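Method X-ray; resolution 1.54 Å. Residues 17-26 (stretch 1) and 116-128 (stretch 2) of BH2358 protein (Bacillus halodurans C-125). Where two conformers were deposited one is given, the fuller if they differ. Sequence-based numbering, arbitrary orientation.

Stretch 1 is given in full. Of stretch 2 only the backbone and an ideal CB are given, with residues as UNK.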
# COMPACT_ATOMS: atom_id res chain seq x y z
N GLY A 17 -3.36 -12.07 -11.72
CA GLY A 17 -2.92 -10.80 -11.13
C GLY A 17 -2.32 -9.84 -12.12
O GLY A 17 -2.60 -8.65 -12.08
N GLU A 18 -1.46 -10.34 -12.97
CA GLU A 18 -0.92 -9.53 -14.02
C GLU A 18 -2.00 -8.95 -14.93
O GLU A 18 -1.96 -7.77 -15.29
CB GLU A 18 0.08 -10.35 -14.85
CG GLU A 18 1.42 -10.59 -14.11
CD GLU A 18 2.31 -11.69 -14.72
OE1 GLU A 18 1.84 -12.54 -15.53
OE2 GLU A 18 3.51 -11.68 -14.45
N VAL A 19 -2.97 -9.79 -15.30
CA VAL A 19 -4.07 -9.32 -16.12
C VAL A 19 -4.89 -8.25 -15.39
O VAL A 19 -5.10 -7.14 -15.91
CB VAL A 19 -4.97 -10.48 -16.60
CG1 VAL A 19 -6.24 -9.94 -17.32
CG2 VAL A 19 -4.17 -11.41 -17.57
N PHE A 20 -5.31 -8.55 -14.17
CA PHE A 20 -6.15 -7.60 -13.46
C PHE A 20 -5.41 -6.29 -13.18
O PHE A 20 -5.98 -5.20 -13.36
CB PHE A 20 -6.69 -8.19 -12.16
CG PHE A 20 -7.57 -7.26 -11.41
CD1 PHE A 20 -8.86 -7.05 -11.80
CD2 PHE A 20 -7.09 -6.55 -10.33
CE1 PHE A 20 -9.70 -6.17 -11.15
CE2 PHE A 20 -7.93 -5.68 -9.66
CZ PHE A 20 -9.21 -5.49 -10.07
N SER A 21 -4.17 -6.40 -12.77
CA SER A 21 -3.41 -5.20 -12.41
C SER A 21 -3.13 -4.29 -13.61
O SER A 21 -3.23 -3.07 -13.51
CB SER A 21 -2.11 -5.57 -11.72
OG SER A 21 -2.41 -6.11 -10.45
N THR A 22 -2.74 -4.87 -14.74
CA THR A 22 -2.46 -4.09 -15.92
C THR A 22 -3.75 -3.50 -16.49
O THR A 22 -3.77 -2.34 -16.90
CB THR A 22 -1.69 -4.88 -16.99
OG1 THR A 22 -2.43 -6.02 -17.41
CG2 THR A 22 -0.31 -5.28 -16.46
N TRP A 23 -4.81 -4.29 -16.53
CA TRP A 23 -6.12 -3.77 -16.95
C TRP A 23 -6.57 -2.61 -16.07
O TRP A 23 -7.03 -1.56 -16.57
CB TRP A 23 -7.16 -4.90 -16.89
CG TRP A 23 -8.51 -4.54 -17.38
CD1 TRP A 23 -8.99 -4.75 -18.64
CD2 TRP A 23 -9.59 -3.99 -16.63
NE1 TRP A 23 -10.28 -4.34 -18.73
CE2 TRP A 23 -10.69 -3.85 -17.52
CE3 TRP A 23 -9.75 -3.58 -15.30
CZ2 TRP A 23 -11.91 -3.34 -17.13
CZ3 TRP A 23 -10.94 -3.05 -14.92
CH2 TRP A 23 -12.01 -2.93 -15.83
N THR A 24 -6.42 -2.76 -14.76
CA THR A 24 -6.79 -1.72 -13.84
C THR A 24 -5.92 -0.44 -14.01
O THR A 24 -6.41 0.69 -13.96
CB THR A 24 -6.74 -2.26 -12.41
OG1 THR A 24 -7.75 -3.26 -12.24
CG2 THR A 24 -7.02 -1.15 -11.41
N TYR A 25 -4.62 -0.62 -14.19
CA TYR A 25 -3.71 0.49 -14.41
C TYR A 25 -4.09 1.29 -15.67
O TYR A 25 -4.09 2.52 -15.73
CB TYR A 25 -2.27 -0.04 -14.47
CG TYR A 25 -1.19 1.01 -14.45
CD1 TYR A 25 -0.80 1.65 -15.62
CD2 TYR A 25 -0.54 1.38 -13.26
CE1 TYR A 25 0.22 2.56 -15.61
CE2 TYR A 25 0.46 2.32 -13.26
CZ TYR A 25 0.83 2.93 -14.42
OH TYR A 25 1.86 3.86 -14.48
N LEU A 26 -4.35 0.58 -16.74
CA LEU A 26 -4.81 1.19 -17.99
C LEU A 26 -6.13 1.95 -17.79
O LEU A 26 -6.28 3.07 -18.25
CB LEU A 26 -4.96 0.09 -19.05
CG LEU A 26 -5.55 0.49 -20.40
CD1 LEU A 26 -4.78 1.67 -21.05
CD2 LEU A 26 -5.61 -0.74 -21.35
N UNK A 116 3.51 3.84 -6.22
CA UNK A 116 3.15 2.68 -5.41
C UNK A 116 2.53 1.58 -6.26
O UNK A 116 2.94 0.42 -6.15
CB UNK A 116 2.18 3.09 -4.30
N UNK A 117 1.60 1.92 -7.12
CA UNK A 117 0.99 0.92 -7.99
C UNK A 117 2.02 0.23 -8.89
O UNK A 117 2.03 -0.99 -9.02
CB UNK A 117 -0.10 1.57 -8.85
N UNK A 118 2.92 1.00 -9.49
CA UNK A 118 4.00 0.39 -10.25
C UNK A 118 4.79 -0.62 -9.43
O UNK A 118 5.04 -1.74 -9.90
CB UNK A 118 4.94 1.47 -10.78
N UNK A 119 5.17 -0.25 -8.20
CA UNK A 119 5.96 -1.16 -7.35
C UNK A 119 5.19 -2.41 -6.99
O UNK A 119 5.74 -3.51 -6.95
CB UNK A 119 6.40 -0.45 -6.07
N UNK A 120 3.90 -2.27 -6.73
CA UNK A 120 3.03 -3.41 -6.48
C UNK A 120 2.98 -4.41 -7.65
O UNK A 120 3.08 -5.63 -7.41
CB UNK A 120 1.62 -2.91 -6.17
N UNK A 121 2.85 -3.89 -8.86
CA UNK A 121 2.79 -4.72 -10.06
C UNK A 121 4.13 -5.42 -10.29
O UNK A 121 4.16 -6.62 -10.62
CB UNK A 121 2.41 -3.88 -11.28
N UNK A 122 5.22 -4.69 -10.12
CA UNK A 122 6.54 -5.30 -10.29
C UNK A 122 6.67 -6.46 -9.34
O UNK A 122 7.07 -7.57 -9.74
CB UNK A 122 7.66 -4.29 -10.06
N UNK A 123 6.33 -6.22 -8.07
CA UNK A 123 6.42 -7.24 -7.04
C UNK A 123 5.61 -8.51 -7.26
O UNK A 123 6.04 -9.59 -6.84
CB UNK A 123 5.99 -6.62 -5.71
N UNK A 124 4.47 -8.41 -7.92
CA UNK A 124 3.60 -9.55 -8.13
C UNK A 124 3.83 -10.21 -9.48
O UNK A 124 3.24 -11.24 -9.78
CB UNK A 124 2.14 -9.12 -8.00
N UNK A 125 4.69 -9.61 -10.28
CA UNK A 125 4.94 -10.11 -11.63
C UNK A 125 5.79 -11.37 -11.65
O UNK A 125 6.70 -11.54 -10.86
CB UNK A 125 5.62 -9.03 -12.47
N UNK A 126 5.45 -12.27 -12.55
CA UNK A 126 6.23 -13.47 -12.85
C UNK A 126 6.75 -13.40 -14.26
O UNK A 126 7.89 -13.78 -14.51
CB UNK A 126 5.40 -14.74 -12.65
N UNK A 127 5.99 -12.83 -15.17
CA UNK A 127 6.52 -12.59 -16.51
C UNK A 127 7.46 -11.41 -16.50
O UNK A 127 7.09 -10.29 -16.10
CB UNK A 127 5.39 -12.35 -17.51
N UNK A 128 8.69 -11.64 -16.95
CA UNK A 128 9.74 -10.63 -16.83
C UNK A 128 9.46 -9.33 -17.60
O UNK A 128 9.86 -8.25 -17.19
CB UNK A 128 11.06 -11.22 -17.32

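The two helices run nearly antiparallel, at 162° with axes 10.2 Å apart at closest approach, so ascending stretch 2 means descending stretch 1, from Tyr25 to Gly17.

Position 116 is helical and its CB finds nothing of stretch 1 within 5.5 Å; stretch 1 sets no rule, and the residue is Val116. At 117 the CB points toward stretch 1, 4.4 Å from Tyr25 CD2. A small or branched side chain with a methyl would suit. Thr117 is deposited: its CG2 lies 3.8 Å from Tyr25 CD2, at the ring edge, while OG1 is hydrogen-bonded elsewhere in the structure. The CB at 118 points sideways, 5.2 Å from Tyr25 CE2, so a modest apolar group could reach the ring's outer end. Cys118 does so, with SG 3.9 Å from Tyr25 CE2 and 3.6 Å from Tyr25 OH, oblique to the ring.

Position 119 is out of reach and holds Ser119. Position 120 points toward stretch 1 but has no atom of it nearby; many residues would fit, and Gln120 makes no contact.

At 121 the CB again points toward, 4.9 Å from Ser21 CB, with Tyr25 one turn along. The room favours a medium-sized apolar side chain such as Leu, Ile or Met. Ile121, chi1 m and chi2 t, bridges the two: CG1 packs 3.7 Å from Ser21 CB, and CD1 reaches to 4.2 Å from Tyr25 CD2.

Positions 122 and 123 are out of reach; they are Ile122 and Gly123.

At 124 the CB points toward Gly17 across a wide gap, with Gly17 O and Ser21 OG offering polar partners. A long side chain carrying a donor would suit, and Gln124 spans the gap with chi1 p. Its amide is probably turned over in the model, so the 2.9 Å between the modelled OE1 and Gly17 O fixes proximity rather than chemistry. The missing side chain at Gly17 matters: a CB there would stand 2.6 Å from that modelled atom, a clash.

At 125 the backbone has a non-helical psi of 142°, and Glu18 reaches across to it. The CB at 125 is 3.9 Å from Glu18 OE2, where a small residue is comfortable; Ser125 turns OG back to Ile121 O, a 2.7 Å hydrogen bond. At 126 and 127 the visible backbone amides matter most: the N atoms of both donate to Glu18 OE2 at 2.8 Å, which any residue but proline allows. The CB at 126 points sideways, 4.0 Å from Glu18 OE2, so many such residues would do; Ile126 is deposited. At 127 the CB points toward stretch 1, 3.7 Å from Glu18 OE2, where a second carboxylate held close would be unfavourable and neutral or basic residues tolerated. Arg127, at an N-cap position, starts toward stretch 1, but its end leads away. Position 128 points away, leaving the choice free; it is Glu128.

Stretch 2 (116-128) VTCSQIIGQSIRE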
# COMPACT_ATOMS: atom_id res chain seq x y z
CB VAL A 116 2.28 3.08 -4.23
CG1 VAL A 116 1.68 1.83 -3.51
CG2 VAL A 116 3.13 3.91 -3.21
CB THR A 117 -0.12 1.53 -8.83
OG1 THR A 117 -1.03 2.22 -7.96
CG2 THR A 117 -0.84 0.42 -9.62
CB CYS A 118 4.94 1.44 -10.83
SG CYS A 118 4.25 2.41 -12.20
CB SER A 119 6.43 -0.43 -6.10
OG SER A 119 7.37 0.59 -6.45
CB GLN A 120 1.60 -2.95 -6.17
CG GLN A 120 1.46 -2.19 -4.84
CD GLN A 120 0.11 -1.57 -4.61
OE1 GLN A 120 -0.36 -1.47 -3.43
NE2 GLN A 120 -0.50 -1.10 -5.63
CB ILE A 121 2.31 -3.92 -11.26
CG1 ILE A 121 0.83 -3.49 -11.05
CG2 ILE A 121 2.43 -4.79 -12.55
CD1 ILE A 121 0.25 -2.56 -12.15
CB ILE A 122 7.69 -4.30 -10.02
CG1 ILE A 122 7.67 -3.18 -11.07
CG2 ILE A 122 9.10 -5.05 -9.98
CD1 ILE A 122 8.56 -1.94 -10.70
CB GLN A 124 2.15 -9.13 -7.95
CG GLN A 124 1.56 -8.38 -9.09
CD GLN A 124 0.03 -8.27 -8.96
OE1 GLN A 124 -0.71 -8.71 -9.85
NE2 GLN A 124 -0.44 -7.72 -7.82
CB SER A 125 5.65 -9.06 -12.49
OG SER A 125 4.75 -8.02 -12.82
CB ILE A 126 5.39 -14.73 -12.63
CG1 ILE A 126 5.00 -14.86 -11.17
CG2 ILE A 126 6.17 -15.98 -13.10
CD1 ILE A 126 4.17 -16.11 -10.82
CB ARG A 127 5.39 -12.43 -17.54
CG ARG A 127 5.44 -13.52 -18.61
CD ARG A 127 4.32 -13.46 -19.57
NE ARG A 127 4.35 -12.28 -20.42
CZ ARG A 127 3.46 -12.07 -21.38
NH1 ARG A 127 2.53 -12.97 -21.65
NH2 ARG A 127 3.52 -10.98 -22.10
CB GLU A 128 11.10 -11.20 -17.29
CG GLU A 128 11.61 -12.30 -16.40
CD GLU A 128 12.91 -12.97 -16.94
OE1 GLU A 128 13.21 -12.86 -18.15
OE2 GLU A 128 13.63 -13.61 -16.12
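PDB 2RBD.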